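Local coordinates for alpha-catenin-like protein hmp-1 (Caenorhabditis elegans, PDB 5XA5) that binds beta-catenin, cadherin and actin filaments at cell junctions, and is required for cell migration and cell shape changes during body enclosure and elongation, at residues A[53-58]-A[106-111]; A[94-99]-A[132-137]; A[101-106]-A[121-126]; A[148-153]-A[257-262]. All blocks are in the same frame, centred on the assembly; numbering follows the deposited sequence.

Interaction 1 of 4, residues A[53-58]-A[106-111]; sequences GLVATL and TGRDFV
Val55 makes the largest contribution to the contact between two antiparallel helices, where the axes of 53-58 and 106-111 approach to 9.7 Å at 166°. Its CB points toward the partner helix, and from there the two methyls part company. CG1, anti to the backbone N (chi1 176°), lies over one face of the Arg108 guanidinium, 3.9 Å from NH1 of Arg108 and displaced toward the rim of the group. Arg108 presents that face because its chain, extended at first, bends at chi3 (-49°). This is packing of a methyl on a flat cation, with nothing polar exchanged. CG2, anti to the carbonyl carbon, meets Val111 CG2 at 3.8 Å and also comes to 3.9 Å from the CA of Arg108. Gly107 brings its backbone beside this methyl, its C atom 4.4 Å from Val55 CG2. Leu54 extends the apolar patch, its CD1 being 4.4 Å from Val111 CG1. An alanine in place of Val55 would lose both methyls and would probably loosen the packing against Val111 and the guanidinium alike. Val55 also touches Ile104 and an apolar side chain of another protein's chain. With Phe110 turned to Ala123 of helix 117-165, helix 83-112 here lies between helices 51-74 and 117-165 of a vinculin-family bundle, in the N-terminal part of the protein.

Interaction 2 of 4, residues A[94-99]-A[132-137]; sequences GAVQDT and TAVAKF
A chi1 of 52° wedges Thr99 OG1 between N and C of its own backbone, while Val96 holds CG1 anti to its N and CG2 anti to its carbonyl carbon. The threonine torsion folds the hydroxyl back along its own helix, where OG1 donates to Ala95 O at 2.8 Å. The oxygen approaches in the carbonyl plane on a lone pair, with a C=O...O angle of 140°, and the same carbonyl takes the backbone N of Thr99 at 3.0 Å. With its proton spent this way, OG1 can serve as part of the surface met by the methyl of Ala133, whose CB is 3.7 Å from Thr99 OG1 and 4.0 Å from Ala95 O. An alanine at Thr99 would remove this hydroxyl and would probably leave the Ala133 methyl with poorer cover and Ala95 O with one donor fewer. Small residues suit the close, nearly antiparallel (171°) packing of helices 83-112 and 117-165 in this vinculin-family helical bundle: the segment axes come within 8.6 Å, and the CA atoms of Val96 and Ala133 within 5.4 Å. Val96 covers the more buried side. Its CG2 rests on the backbone of the next helix, 3.6 Å from Ala133 O, while CG1 crosses obliquely to Val134 CG2 at 4.1 Å. Val96 and Val134 both also touch Phe65 of helix 51-74. Phe137 gives mainly its CB to this contact, its side chain also packing on Leu89, Ala92 and Leu93 of helix 83-112.

Interaction 3 of 4, residues A[101-106]-A[121-126]; sequences QVMIQT and AIATNS
Residues 101-106 and 121-126 cross nearly antiparallel at -161°, their axes 8.7 Å apart, and two CA pairs, Met103 with Ser126 and Thr106 with Ala123, come as close as 5.1 Å each. Ala123 and Ser126 are small enough to permit this. Helices 83-112 and 117-165 follow each other through a short connection as an antiparallel helical hairpin of the vinculin-family bundle, with this contact near its turn. Thr106 OG1, held between N and C of its own backbone, donates to Val102 O at 2.9 Å from 31° above the carbonyl plane. Thr106 OG1 also lies 2.7 Å from Ser126 OG, in a hydrogen bond that joins the helices tip to tip. Ser126 OG also leans back along its helix to 3.1 Å from Ile122 O. The Thr106 and Ile122 side chains cross at about a right angle, CG2 to CG2 at 3.8 Å. On the other flank Met103 bends at chi2 and chi3 (-105°) so that SD and CE run along the backbone of 121-126, CE ending 3.4 Å from Ala123 O. Met103 also packs on Leu58 of helix 51-74. The chemistry thus divides: the thioether lies against backbone at Met103, and hydroxyls meet at Thr106 and Ser126. With the Thr106 proton used on Val102 O, the buried Ser126 OG has two acceptors within reach, Thr106 OG1 and Ile122 O, and probably serves either.

Interaction 4 of 4, residues A[148-153]-A[257-262]; sequences VIVDKV and VLNGQQ
A single leucine at the very end of a helix carries nearly the whole contact: Leu258 is the last helical residue before the chain leaves helical geometry at Asn259, and its side chain reaches across to three residues of 148-153. The backbones stay well apart, with the nearest CA atoms, those of Val150 and Leu258, separated by 7.4 Å. Leu258 bridges the distance with CG anti to its carbonyl carbon (chi1 -72°) and a second torsion near 166°, so that CD1 forms the leading tip. That methyl sits among three branched side chains, closest to Ile149 CG2 at 3.6 Å, then Val150 CG2 at 3.9 Å and Val153 CG2 at 4.2 Å. Ile149 meets the leucine at about a right angle, its CG2 also lying 4.1 Å from Leu258 CD2, whereas Val150 and Leu258 run alongside one another, pointing opposite ways. Just beyond, helix 234-258 closes in a Schellman motif with Gly260 as the C-prime residue. Its phi of 83° favours glycine, and its backbone N returns to Val257 O at 2.8 Å. The contact thus joins this helix end to the long helix 117-165, in the helical bundle completed by helices 169-196 and 200-229. Leu258 also packs on Leu206 and Arg193, and Val153 on Leu186 and Leu251. Asn259 marks the exposed margin, its OD1 only loosely approaching Val150 CG2 at 4.4 Å. Behind the contact, Lys152 makes salt bridges with Glu185 and Glu155.

Interactions 1, 2 and 3 all use helix 83-112. Interactions 2 and 3 join it to helix 117-165 at successive levels, their centres about 13 Å apart, while interaction 1 joins it to helix 51-74. Interactions 1 and 3 share Thr106 and touch directly, Leu58 CD2 lying 3.6 Å from Met103 CG, so they form one continuous packed region. Interaction 1 is the most buried and almost wholly apolar; the two partly buried pairings with helix 117-165 are closer and use hydroxyls, bonded across the helices only in interaction 3. Interaction 4, on a later part of helix 117-165, is partly buried and apolar, with a buried Leu258 ending helix 234-258 and the exposed Asn259 at its margin.

Interaction 1 of 4, residues A[53-58]-A[106-111]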
# COMPACT_ATOMS: atom_id res chain seq x y z
N GLY A 53 -23.98 2.79 24.31
CA GLY A 53 -23.47 1.71 23.49
C GLY A 53 -22.89 2.17 22.15
O GLY A 53 -21.93 1.57 21.65
N LEU A 54 -23.48 3.20 21.56
CA LEU A 54 -22.95 3.75 20.30
C LEU A 54 -21.53 4.26 20.50
O LEU A 54 -20.66 4.05 19.66
CB LEU A 54 -23.82 4.88 19.77
CG LEU A 54 -25.19 4.55 19.19
CD1 LEU A 54 -26.00 5.81 18.90
CD2 LEU A 54 -25.01 3.73 17.93
N VAL A 55 -21.30 4.94 21.61
CA VAL A 55 -19.98 5.47 21.92
C VAL A 55 -19.03 4.32 22.24
O VAL A 55 -17.87 4.33 21.82
CB VAL A 55 -20.04 6.47 23.09
CG1 VAL A 55 -18.65 6.96 23.47
CG2 VAL A 55 -20.96 7.64 22.76
N ALA A 56 -19.52 3.33 22.98
CA ALA A 56 -18.69 2.17 23.33
C ALA A 56 -18.20 1.44 22.09
O ALA A 56 -17.02 1.08 21.99
CB ALA A 56 -19.46 1.21 24.24
N THR A 57 -19.10 1.23 21.14
CA THR A 57 -18.72 0.58 19.89
C THR A 57 -17.67 1.39 19.15
O THR A 57 -16.68 0.84 18.66
CB THR A 57 -19.93 0.38 18.97
OG1 THR A 57 -20.89 -0.46 19.63
CG2 THR A 57 -19.52 -0.25 17.65
N LEU A 58 -17.89 2.70 19.08
CA LEU A 58 -16.94 3.60 18.42
C LEU A 58 -15.57 3.50 19.09
O LEU A 58 -14.54 3.38 18.43
CB LEU A 58 -17.45 5.04 18.47
CG LEU A 58 -16.47 6.13 18.06
CD1 LEU A 58 -16.14 6.03 16.59
CD2 LEU A 58 -17.02 7.51 18.43
N THR A 106 -16.79 14.30 21.51
CA THR A 106 -17.87 15.10 20.93
C THR A 106 -19.06 14.21 20.62
O THR A 106 -20.21 14.64 20.68
CB THR A 106 -17.46 15.82 19.65
OG1 THR A 106 -16.97 14.88 18.70
CG2 THR A 106 -16.38 16.85 19.95
N GLY A 107 -18.76 12.96 20.25
CA GLY A 107 -19.81 12.00 19.99
C GLY A 107 -20.62 11.75 21.25
O GLY A 107 -21.84 11.68 21.21
N ARG A 108 -19.92 11.63 22.37
CA ARG A 108 -20.58 11.41 23.65
C ARG A 108 -21.43 12.62 24.02
O ARG A 108 -22.56 12.47 24.48
CB ARG A 108 -19.57 11.12 24.76
CG ARG A 108 -20.19 10.52 26.02
CD ARG A 108 -19.25 10.63 27.21
NE ARG A 108 -17.90 10.16 26.88
CZ ARG A 108 -17.54 8.88 26.89
NH1 ARG A 108 -18.41 7.93 27.20
NH2 ARG A 108 -16.29 8.54 26.58
N ASP A 109 -20.88 13.81 23.79
CA ASP A 109 -21.61 15.06 24.03
C ASP A 109 -22.90 15.09 23.22
O ASP A 109 -23.95 15.50 23.71
CB ASP A 109 -20.75 16.27 23.68
CG ASP A 109 -19.51 16.37 24.54
OD1 ASP A 109 -19.51 15.84 25.67
OD2 ASP A 109 -18.52 16.99 24.08
N PHE A 110 -22.82 14.63 21.98
CA PHE A 110 -23.98 14.64 21.11
C PHE A 110 -25.05 13.66 21.55
O PHE A 110 -26.20 14.05 21.70
CB PHE A 110 -23.56 14.34 19.67
CG PHE A 110 -24.68 13.81 18.81
CD1 PHE A 110 -25.82 14.56 18.57
CD2 PHE A 110 -24.57 12.56 18.22
CE1 PHE A 110 -26.84 14.06 17.78
CE2 PHE A 110 -25.57 12.06 17.42
CZ PHE A 110 -26.72 12.81 17.20
N VAL A 111 -24.69 12.40 21.77
CA VAL A 111 -25.70 11.38 22.06
C VAL A 111 -26.39 11.66 23.40
O VAL A 111 -27.49 11.18 23.65
CB VAL A 111 -25.11 9.96 22.09
CG1 VAL A 111 -24.56 9.59 20.71
CG2 VAL A 111 -24.02 9.85 23.15

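Interaction 2 of 4, residues A[94-99]-A[132-137]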
# COMPACT_ATOMS: atom_id res chain seq x y z
N GLY A 94 -1.06 7.87 14.70
CA GLY A 94 -1.27 8.74 15.84
C GLY A 94 -2.36 9.76 15.57
O GLY A 94 -3.11 10.13 16.47
N ALA A 95 -2.46 10.21 14.33
CA ALA A 95 -3.49 11.17 13.96
C ALA A 95 -4.88 10.53 14.04
O ALA A 95 -5.86 11.20 14.36
CB ALA A 95 -3.24 11.73 12.57
N VAL A 96 -4.95 9.23 13.76
CA VAL A 96 -6.20 8.49 13.94
C VAL A 96 -6.55 8.38 15.43
O VAL A 96 -7.70 8.58 15.82
CB VAL A 96 -6.13 7.08 13.30
CG1 VAL A 96 -7.38 6.28 13.61
CG2 VAL A 96 -5.95 7.19 11.80
N GLN A 97 -5.55 8.08 16.26
CA GLN A 97 -5.78 7.99 17.70
C GLN A 97 -6.29 9.32 18.25
O GLN A 97 -7.22 9.34 19.06
CB GLN A 97 -4.48 7.59 18.41
CG GLN A 97 -4.59 7.46 19.92
CD GLN A 97 -3.29 6.99 20.54
OE1 GLN A 97 -2.23 7.57 20.29
NE2 GLN A 97 -3.35 5.91 21.31
N ASP A 98 -5.69 10.42 17.80
CA ASP A 98 -6.05 11.74 18.31
C ASP A 98 -7.44 12.17 17.84
O ASP A 98 -8.28 12.52 18.67
CB ASP A 98 -5.00 12.78 17.89
CG ASP A 98 -3.65 12.56 18.59
OD1 ASP A 98 -3.59 11.78 19.56
OD2 ASP A 98 -2.66 13.19 18.17
N THR A 99 -7.69 12.14 16.54
CA THR A 99 -9.02 12.51 16.03
C THR A 99 -10.06 11.55 16.57
O THR A 99 -11.23 11.91 16.75
CB THR A 99 -9.08 12.49 14.50
OG1 THR A 99 -8.61 11.23 14.02
CG2 THR A 99 -8.24 13.61 13.92
N THR A 132 -11.13 11.19 7.71
CA THR A 132 -10.11 11.76 6.82
C THR A 132 -8.72 11.32 7.26
O THR A 132 -7.83 11.07 6.43
CB THR A 132 -10.20 13.30 6.81
OG1 THR A 132 -11.41 13.69 6.15
CG2 THR A 132 -9.01 13.90 6.09
N ALA A 133 -8.51 11.24 8.58
CA ALA A 133 -7.23 10.78 9.11
C ALA A 133 -7.04 9.29 8.81
O ALA A 133 -5.92 8.84 8.57
CB ALA A 133 -7.14 11.04 10.61
N VAL A 134 -8.14 8.54 8.81
CA VAL A 134 -8.08 7.14 8.41
C VAL A 134 -7.70 7.04 6.94
O VAL A 134 -6.85 6.23 6.58
CB VAL A 134 -9.43 6.42 8.67
CG1 VAL A 134 -9.43 5.03 8.05
CG2 VAL A 134 -9.68 6.36 10.16
N ALA A 135 -8.30 7.88 6.11
CA ALA A 135 -8.01 7.88 4.68
C ALA A 135 -6.54 8.23 4.41
O ALA A 135 -5.90 7.60 3.56
CB ALA A 135 -8.93 8.85 3.95
N LYS A 136 -6.01 9.23 5.12
CA LYS A 136 -4.61 9.62 4.94
C LYS A 136 -3.68 8.48 5.35
O LYS A 136 -2.64 8.27 4.72
CB LYS A 136 -4.29 10.90 5.72
CG LYS A 136 -4.73 12.16 4.98
CD LYS A 136 -4.57 13.42 5.81
CE LYS A 136 -5.08 14.63 5.04
NZ LYS A 136 -4.99 15.88 5.82
N PHE A 137 -4.06 7.75 6.39
CA PHE A 137 -3.27 6.60 6.82
C PHE A 137 -3.22 5.53 5.73
O PHE A 137 -2.17 4.96 5.47
CB PHE A 137 -3.80 5.98 8.12
CG PHE A 137 -3.02 4.76 8.56
CD1 PHE A 137 -1.85 4.91 9.28
CD2 PHE A 137 -3.45 3.48 8.26
CE1 PHE A 137 -1.12 3.81 9.68
CE2 PHE A 137 -2.72 2.37 8.68
CZ PHE A 137 -1.55 2.54 9.38

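Interaction 3 of 4, residues A[101-106]-A[121-126]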
# COMPACT_ATOMS: atom_id res chain seq x y z
N GLN A 101 -10.00 10.27 19.55
CA GLN A 101 -10.32 10.75 20.89
C GLN A 101 -11.33 11.89 20.85
O GLN A 101 -12.29 11.90 21.62
CB GLN A 101 -9.06 11.20 21.63
CG GLN A 101 -8.16 10.06 22.08
CD GLN A 101 -8.92 8.98 22.84
OE1 GLN A 101 -9.16 9.10 24.04
NE2 GLN A 101 -9.29 7.91 22.13
N VAL A 102 -11.12 12.85 19.95
CA VAL A 102 -12.06 13.96 19.79
C VAL A 102 -13.44 13.46 19.36
O VAL A 102 -14.46 13.96 19.83
CB VAL A 102 -11.55 15.00 18.76
CG1 VAL A 102 -12.63 16.05 18.49
CG2 VAL A 102 -10.28 15.66 19.26
N MET A 103 -13.47 12.46 18.48
CA MET A 103 -14.74 11.90 18.04
C MET A 103 -15.49 11.25 19.20
O MET A 103 -16.71 11.40 19.33
CB MET A 103 -14.52 10.88 16.92
CG MET A 103 -15.79 10.21 16.42
SD MET A 103 -16.83 11.30 15.45
CE MET A 103 -18.15 11.67 16.60
N ILE A 104 -14.77 10.52 20.05
CA ILE A 104 -15.39 9.84 21.19
C ILE A 104 -15.96 10.86 22.18
O ILE A 104 -17.05 10.67 22.73
CB ILE A 104 -14.40 8.90 21.90
CG1 ILE A 104 -14.07 7.72 20.99
CG2 ILE A 104 -14.98 8.39 23.22
CD1 ILE A 104 -12.93 6.85 21.48
N GLN A 105 -15.24 11.96 22.38
CA GLN A 105 -15.71 13.01 23.28
C GLN A 105 -16.91 13.78 22.73
O GLN A 105 -17.94 13.90 23.41
CB GLN A 105 -14.58 14.00 23.59
CG GLN A 105 -13.82 13.69 24.87
CD GLN A 105 -14.70 13.71 26.11
OE1 GLN A 105 -15.69 14.44 26.17
NE2 GLN A 105 -14.34 12.91 27.11
N THR A 106 -16.79 14.30 21.51
CA THR A 106 -17.87 15.10 20.93
C THR A 106 -19.06 14.21 20.62
O THR A 106 -20.21 14.64 20.68
CB THR A 106 -17.46 15.82 19.65
OG1 THR A 106 -16.97 14.88 18.70
CG2 THR A 106 -16.38 16.85 19.95
N ALA A 121 -23.72 18.83 14.76
CA ALA A 121 -22.80 19.40 13.79
C ALA A 121 -21.34 19.24 14.22
O ALA A 121 -20.48 18.89 13.40
CB ALA A 121 -23.13 20.87 13.56
N ILE A 122 -21.06 19.48 15.50
CA ILE A 122 -19.70 19.35 16.01
C ILE A 122 -19.23 17.90 15.95
O ILE A 122 -18.10 17.62 15.55
CB ILE A 122 -19.60 19.87 17.46
CG1 ILE A 122 -19.78 21.39 17.47
CG2 ILE A 122 -18.24 19.51 18.05
CD1 ILE A 122 -19.79 22.00 18.86
N ALA A 123 -20.11 16.97 16.33
CA ALA A 123 -19.80 15.54 16.26
C ALA A 123 -19.58 15.09 14.81
O ALA A 123 -18.70 14.27 14.53
CB ALA A 123 -20.92 14.73 16.91
N THR A 124 -20.39 15.62 13.90
CA THR A 124 -20.26 15.31 12.47
C THR A 124 -18.93 15.82 11.93
O THR A 124 -18.26 15.13 11.14
CB THR A 124 -21.42 15.92 11.66
OG1 THR A 124 -22.66 15.44 12.18
CG2 THR A 124 -21.31 15.55 10.19
N ASN A 125 -18.54 17.02 12.34
CA ASN A 125 -17.24 17.57 11.98
C ASN A 125 -16.10 16.71 12.53
O ASN A 125 -15.10 16.47 11.85
CB ASN A 125 -17.12 19.01 12.47
CG ASN A 125 -15.92 19.72 11.90
OD1 ASN A 125 -15.89 20.07 10.71
ND2 ASN A 125 -14.91 19.94 12.73
N SER A 126 -16.26 16.24 13.77
CA SER A 126 -15.29 15.34 14.37
C SER A 126 -15.17 14.06 13.54
O SER A 126 -14.07 13.53 13.36
CB SER A 126 -15.68 14.97 15.81
OG SER A 126 -15.68 16.11 16.65

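Interaction 4 of 4, residues A[148-153]-A[257-262]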
# COMPACT_ATOMS: atom_id res chain seq x y z
N VAL A 148 7.98 -1.49 -0.58
CA VAL A 148 8.32 -2.90 -0.44
C VAL A 148 8.53 -3.56 -1.81
O VAL A 148 9.47 -4.35 -1.98
CB VAL A 148 7.24 -3.64 0.36
CG1 VAL A 148 7.44 -5.15 0.31
CG2 VAL A 148 7.25 -3.15 1.80
N ILE A 149 7.69 -3.24 -2.79
CA ILE A 149 7.86 -3.78 -4.12
C ILE A 149 9.17 -3.26 -4.72
O ILE A 149 9.92 -4.02 -5.33
CB ILE A 149 6.71 -3.42 -5.05
CG1 ILE A 149 5.40 -3.87 -4.42
CG2 ILE A 149 6.88 -4.11 -6.39
CD1 ILE A 149 4.19 -3.60 -5.27
N VAL A 150 9.43 -1.97 -4.54
CA VAL A 150 10.65 -1.36 -5.08
C VAL A 150 11.89 -2.02 -4.47
O VAL A 150 12.90 -2.23 -5.16
CB VAL A 150 10.66 0.17 -4.85
CG1 VAL A 150 12.02 0.76 -5.19
CG2 VAL A 150 9.56 0.83 -5.69
N ASP A 151 11.80 -2.38 -3.20
CA ASP A 151 12.91 -3.07 -2.52
C ASP A 151 13.18 -4.42 -3.18
O ASP A 151 14.34 -4.84 -3.32
CB ASP A 151 12.58 -3.24 -1.03
CG ASP A 151 13.76 -3.71 -0.21
OD1 ASP A 151 13.83 -4.91 0.11
OD2 ASP A 151 14.62 -2.86 0.12
N LYS A 152 12.11 -5.09 -3.63
CA LYS A 152 12.24 -6.37 -4.33
C LYS A 152 12.89 -6.19 -5.70
O LYS A 152 13.74 -6.99 -6.10
CB LYS A 152 10.88 -7.05 -4.49
CG LYS A 152 10.97 -8.44 -5.05
CD LYS A 152 11.68 -9.35 -4.06
CE LYS A 152 11.66 -10.80 -4.50
NZ LYS A 152 11.83 -11.72 -3.33
N VAL A 153 12.51 -5.13 -6.41
CA VAL A 153 13.19 -4.76 -7.67
C VAL A 153 14.68 -4.54 -7.43
O VAL A 153 15.51 -4.99 -8.24
CB VAL A 153 12.58 -3.47 -8.27
CG1 VAL A 153 13.33 -3.02 -9.55
CG2 VAL A 153 11.11 -3.68 -8.56
N VAL A 257 7.51 3.31 -12.92
CA VAL A 257 6.05 3.21 -12.94
C VAL A 257 5.47 3.00 -11.54
O VAL A 257 4.44 3.58 -11.21
CB VAL A 257 5.58 2.05 -13.87
CG1 VAL A 257 4.07 1.86 -13.80
CG2 VAL A 257 5.99 2.34 -15.30
N LEU A 258 6.12 2.16 -10.73
CA LEU A 258 5.64 1.97 -9.35
C LEU A 258 5.57 3.32 -8.63
O LEU A 258 4.66 3.55 -7.82
CB LEU A 258 6.54 1.01 -8.58
CG LEU A 258 6.45 -0.48 -8.96
CD1 LEU A 258 7.63 -1.25 -8.37
CD2 LEU A 258 5.12 -1.07 -8.50
N ASN A 259 6.52 4.19 -8.93
CA ASN A 259 6.55 5.55 -8.36
C ASN A 259 5.68 6.56 -9.10
O ASN A 259 5.73 7.76 -8.81
CB ASN A 259 7.99 6.06 -8.32
CG ASN A 259 8.81 5.40 -7.23
OD1 ASN A 259 8.28 5.04 -6.18
ND2 ASN A 259 10.11 5.25 -7.48
N GLY A 260 4.89 6.09 -10.06
CA GLY A 260 3.92 6.95 -10.72
C GLY A 260 4.51 7.79 -11.84
O GLY A 260 3.92 8.78 -12.27
N GLN A 261 5.68 7.37 -12.32
CA GLN A 261 6.38 8.09 -13.38
C GLN A 261 6.36 7.33 -14.70
O GLN A 261 6.20 6.11 -14.73
CB GLN A 261 7.81 8.34 -12.95
CG GLN A 261 7.95 9.37 -11.86
CD GLN A 261 9.38 9.81 -11.69
OE1 GLN A 261 10.30 9.00 -11.77
NE2 GLN A 261 9.58 11.10 -11.46
N GLN A 262 6.54 8.05 -15.81
CA GLN A 262 6.73 7.39 -17.10
C GLN A 262 8.10 6.73 -17.16
O GLN A 262 9.07 7.25 -16.62
CB GLN A 262 6.59 8.39 -18.24
CG GLN A 262 5.28 9.13 -18.28
CD GLN A 262 5.20 10.07 -19.47
OE1 GLN A 262 5.80 11.15 -19.46
NE2 GLN A 262 4.47 9.66 -20.50